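Local structure of hypothetical NUDIX hydrolase (Listeria monocytogenes, 3SON) at residues Leu25-Ala30 with Ser107-Glu112. The protein is a putative hydrolase of the MutT/Nudix family that binds calcium in the crystal and probably cleaves nucleoside diphosphate-linked substrates. Numbering follows the deposited sequence.
Sequences LHRTDA and SLEHSE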
ATOM      1  N   LEU A  25      -6.910  -4.487 -17.125  1.00 20.06           N
ATOM      2  CA  LEU A  25      -8.036  -3.785 -17.776  1.00 20.79           C
ATOM      3  C   LEU A  25      -7.655  -2.391 -18.105  1.00 21.30           C
ATOM      4  O   LEU A  25      -7.120  -1.699 -17.257  1.00 21.08           O
ATOM      5  CB  LEU A  25      -9.246  -3.768 -16.841  1.00 23.05           C
ATOM      6  CG  LEU A  25      -9.842  -5.133 -16.415  1.00 24.35           C
ATOM      7  CD1 LEU A  25     -10.792  -4.986 -15.220  1.00 26.90           C
ATOM      8  CD2 LEU A  25     -10.624  -5.772 -17.550  1.00 29.66           C
ATOM      9  N   HIS A  26      -7.926  -1.987 -19.344  1.00 18.66           N
ATOM     10  CA  HIS A  26      -7.646  -0.670 -19.745  1.00 18.41           C
ATOM     11  C   HIS A  26      -8.918   0.118 -19.648  1.00 21.87           C
ATOM     12  O   HIS A  26      -9.985  -0.351 -20.045  1.00 23.07           O
ATOM     13  CB  HIS A  26      -7.131  -0.673 -21.135  1.00 19.01           C
ATOM     14  CG  HIS A  26      -6.646   0.662 -21.564  1.00 24.53           C
ATOM     15  ND1 HIS A  26      -7.422   1.505 -22.301  1.00 28.72           N
ATOM     16  CD2 HIS A  26      -5.426   1.289 -21.384  1.00 23.10           C
ATOM     17  CE1 HIS A  26      -6.736   2.655 -22.509  1.00 26.11           C
ATOM     18  NE2 HIS A  26      -5.507   2.518 -21.972  1.00 23.93           N
ATOM     19  N   ARG A  27      -8.834   1.308 -19.047  1.00 20.46           N
ATOM     20  CA  ARG A  27     -10.019   2.134 -18.901  1.00 18.64           C
ATOM     21  C   ARG A  27     -10.522   2.812 -20.214  1.00 24.70           C
ATOM     22  O   ARG A  27      -9.744   3.195 -21.130  1.00 21.05           O
ATOM     23  CB  ARG A  27      -9.790   3.222 -17.866  1.00 20.03           C
ATOM     24  CG  ARG A  27      -9.725   2.669 -16.437  1.00 20.08           C
ATOM     25  CD  ARG A  27      -9.828   3.836 -15.452  1.00 24.56           C
ATOM     26  NE  ARG A  27     -11.131   4.538 -15.475  1.00 22.10           N
ATOM     27  CZ  ARG A  27     -12.185   4.123 -14.805  1.00 27.95           C
ATOM     28  NH1 ARG A  27     -12.139   2.974 -14.121  1.00 32.98           N
ATOM     29  NH2 ARG A  27     -13.331   4.815 -14.844  1.00 33.01           N
ATOM     30  N   THR A  28     -11.834   2.917 -20.327  1.00 19.08           N
ATOM     31  CA  THR A  28     -12.419   3.638 -21.482  1.00 22.41           C
ATOM     32  C   THR A  28     -12.081   5.111 -21.488  1.00 18.97           C
ATOM     33  O   THR A  28     -11.778   5.689 -22.580  1.00 20.05           O
ATOM     34  CB  THR A  28     -13.957   3.413 -21.567  1.00 21.39           C
ATOM     35  OG1 THR A  28     -14.192   2.009 -21.731  1.00 21.83           O
ATOM     36  CG2 THR A  28     -14.588   4.235 -22.751  1.00 20.68           C
ATOM     37  N   ASP A  29     -12.148   5.770 -20.320  1.00 18.59           N
ATOM     38  CA  ASP A  29     -12.062   7.227 -20.189  1.00 19.72           C
ATOM     39  C   ASP A  29     -10.699   7.802 -19.868  1.00 20.59           C
ATOM     40  O   ASP A  29     -10.530   8.994 -19.765  1.00 21.72           O
ATOM     41  CB  ASP A  29     -13.079   7.662 -19.100  1.00 23.15           C
ATOM     42  CG  ASP A  29     -12.658   7.284 -17.708  1.00 23.55           C
ATOM     43  OD1 ASP A  29     -11.494   6.779 -17.520  1.00 31.17           O
ATOM     44  OD2 ASP A  29     -13.452   7.487 -16.762  1.00 33.88           O
ATOM     45  N   ALA A  30      -9.676   6.949 -19.798  1.00 18.48           N
ATOM     46  CA  ALA A  30      -8.321   7.360 -19.412  1.00 18.43           C
ATOM     47  C   ALA A  30      -7.338   6.318 -19.861  1.00 22.84           C
ATOM     48  O   ALA A  30      -7.679   5.134 -19.877  1.00 20.69           O
ATOM     49  CB  ALA A  30      -8.213   7.604 -17.899  1.00 23.11           C
ATOM     50  N   SER A 107     -17.673  -4.395 -18.994  1.00 26.36           N
ATOM     51  CA  SER A 107     -18.612  -3.292 -18.862  1.00 22.33           C
ATOM     52  C   SER A 107     -18.095  -2.078 -19.613  1.00 23.21           C
ATOM     53  O   SER A 107     -16.936  -2.055 -20.092  1.00 22.63           O
ATOM     54  CB  SER A 107     -18.845  -2.939 -17.390  1.00 27.90           C
ATOM     55  OG  SER A 107     -17.754  -2.254 -16.813  1.00 29.79           O
ATOM     56  N   LEU A 108     -18.918  -1.065 -19.734  1.00 24.43           N
ATOM     57  CA  LEU A 108     -18.492   0.123 -20.457  1.00 26.32           C
ATOM     58  C   LEU A 108     -17.280   0.890 -19.824  1.00 26.13           C
ATOM     59  O   LEU A 108     -16.681   1.751 -20.474  1.00 23.97           O
ATOM     60  CB  LEU A 108     -19.661   1.084 -20.651  1.00 27.46           C
ATOM     61  CG  LEU A 108     -20.919   0.552 -21.349  1.00 35.18           C
ATOM     62  CD1 LEU A 108     -21.961   1.654 -21.567  1.00 38.09           C
ATOM     63  CD2 LEU A 108     -20.546  -0.114 -22.671  1.00 38.08           C
ATOM     64  N   GLU A 109     -16.949   0.605 -18.586  1.00 26.63           N
ATOM     65  CA  GLU A 109     -15.847   1.273 -17.888  1.00 26.42           C
ATOM     66  C   GLU A 109     -14.475   0.948 -18.515  1.00 21.54           C
ATOM     67  O   GLU A 109     -13.561   1.720 -18.333  1.00 22.17           O
ATOM     68  CB  GLU A 109     -15.822   0.828 -16.412  1.00 31.33           C
ATOM     69  CG  GLU A 109     -15.047   1.797 -15.526  1.00 42.31           C
ATOM     70  CD  GLU A 109     -15.318   1.596 -14.038  1.00 46.91           C
ATOM     71  OE1 GLU A 109     -16.481   1.776 -13.611  1.00 56.72           O
ATOM     72  OE2 GLU A 109     -14.361   1.273 -13.302  1.00 46.57           O
ATOM     73  N   HIS A 110     -14.390  -0.163 -19.257  1.00 21.87           N
ATOM     74  CA  HIS A 110     -13.158  -0.689 -19.827  1.00 19.96           C
ATOM     75  C   HIS A 110     -13.174  -0.922 -21.313  1.00 21.48           C
ATOM     76  O   HIS A 110     -14.225  -1.261 -21.915  1.00 21.27           O
ATOM     77  CB  HIS A 110     -12.755  -2.014 -19.089  1.00 17.73           C
ATOM     78  CG  HIS A 110     -12.529  -1.810 -17.616  1.00 21.24           C
ATOM     79  ND1 HIS A 110     -13.329  -2.364 -16.702  1.00 24.96           N
ATOM     80  CD2 HIS A 110     -11.621  -1.059 -16.918  1.00 26.68           C
ATOM     81  CE1 HIS A 110     -12.964  -1.968 -15.493  1.00 23.58           C
ATOM     82  NE2 HIS A 110     -11.929  -1.173 -15.617  1.00 25.02           N
ATOM     83  N   SER A 111     -11.998  -0.765 -21.934  1.00 20.37           N
ATOM     84  CA  SER A 111     -11.826  -0.905 -23.390  1.00 21.02           C
ATOM     85  C   SER A 111     -11.121  -2.180 -23.825  1.00 19.85           C
ATOM     86  O   SER A 111     -11.138  -2.513 -24.984  1.00 20.51           O
ATOM     87  CB  SER A 111     -11.037   0.270 -23.963  1.00 20.97           C
ATOM     88  OG  SER A 111      -9.705   0.349 -23.490  1.00 28.16           O
ATOM     89  N   GLU A 112     -10.530  -2.859 -22.888  1.00 20.91           N
ATOM     90  CA  GLU A 112      -9.740  -4.023 -23.199  1.00 18.71           C
ATOM     91  C   GLU A 112      -9.435  -4.771 -21.902  1.00 22.61           C
ATOM     92  O   GLU A 112      -9.129  -4.158 -20.888  1.00 19.69           O
ATOM     93  CB  GLU A 112      -8.436  -3.596 -23.955  1.00 18.79           C
ATOM     94  CG  GLU A 112      -7.387  -4.707 -24.076  1.00 27.30           C
ATOM     95  CD  GLU A 112      -6.202  -4.355 -24.891  1.00 24.67           C
ATOM     96  OE1 GLU A 112      -6.139  -3.237 -25.462  1.00 23.74           O
ATOM     97  OE2 GLU A 112      -5.311  -5.235 -25.047  1.00 23.78           O
TER
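Leu-25 lies over one face of the His-110 ring in the buried part of this contact, its CB making a CH-pi contact 3.9 Å from the ring centroid while Leu-25 CD1 lies near CE1 of His-110. Glu-109 CB covers the opposite face near the rim, and His-26 O lies at the ring edge, in plane. Outside the two segments, Gln-34 OE1 accepts from both His-110 NE2 and Arg-27 NH1, and Glu-57 of helix 46-58 touches both Leu-25 and His-110. Beside this stacked pair the backbones close: His-26 N donates to Glu-112 O (2.9 Å), and Ser-111 N returns a bond to His-26 O (2.8 Å). Strands 20-27 and 110-116 pair antiparallel within the mixed sheet of the Nudix fold, just where the second emerges from the type I turn Ser-107 to His-110.

The solvent side is polar, with Thr-28 and Ser-111 exposed. Thr-28 grips the turn twice, through its N to Glu-109 O (2.9 Å, N-H straight at 179°) and its OG1 to Leu-108 O (2.8 Å), both donors lying above the carbonyl planes. His-26 ND1 donates to Ser-111 OG, 2.8 Å away and close to the ring plane. Arg-27 bends at chi3 and is held from two directions: NE and NH2 take Asp-29 side-on, one carboxylate oxygen each, whereas NH1 forms a salt bridge to Glu-109 OE2 (2.9 Å), approaching from above a carboxylate plane turned 47° from the guanidinium. The Glu-109 side chain lies about 5 Å from the bound calcium ion, whose site includes Glu-53 and Glu-57.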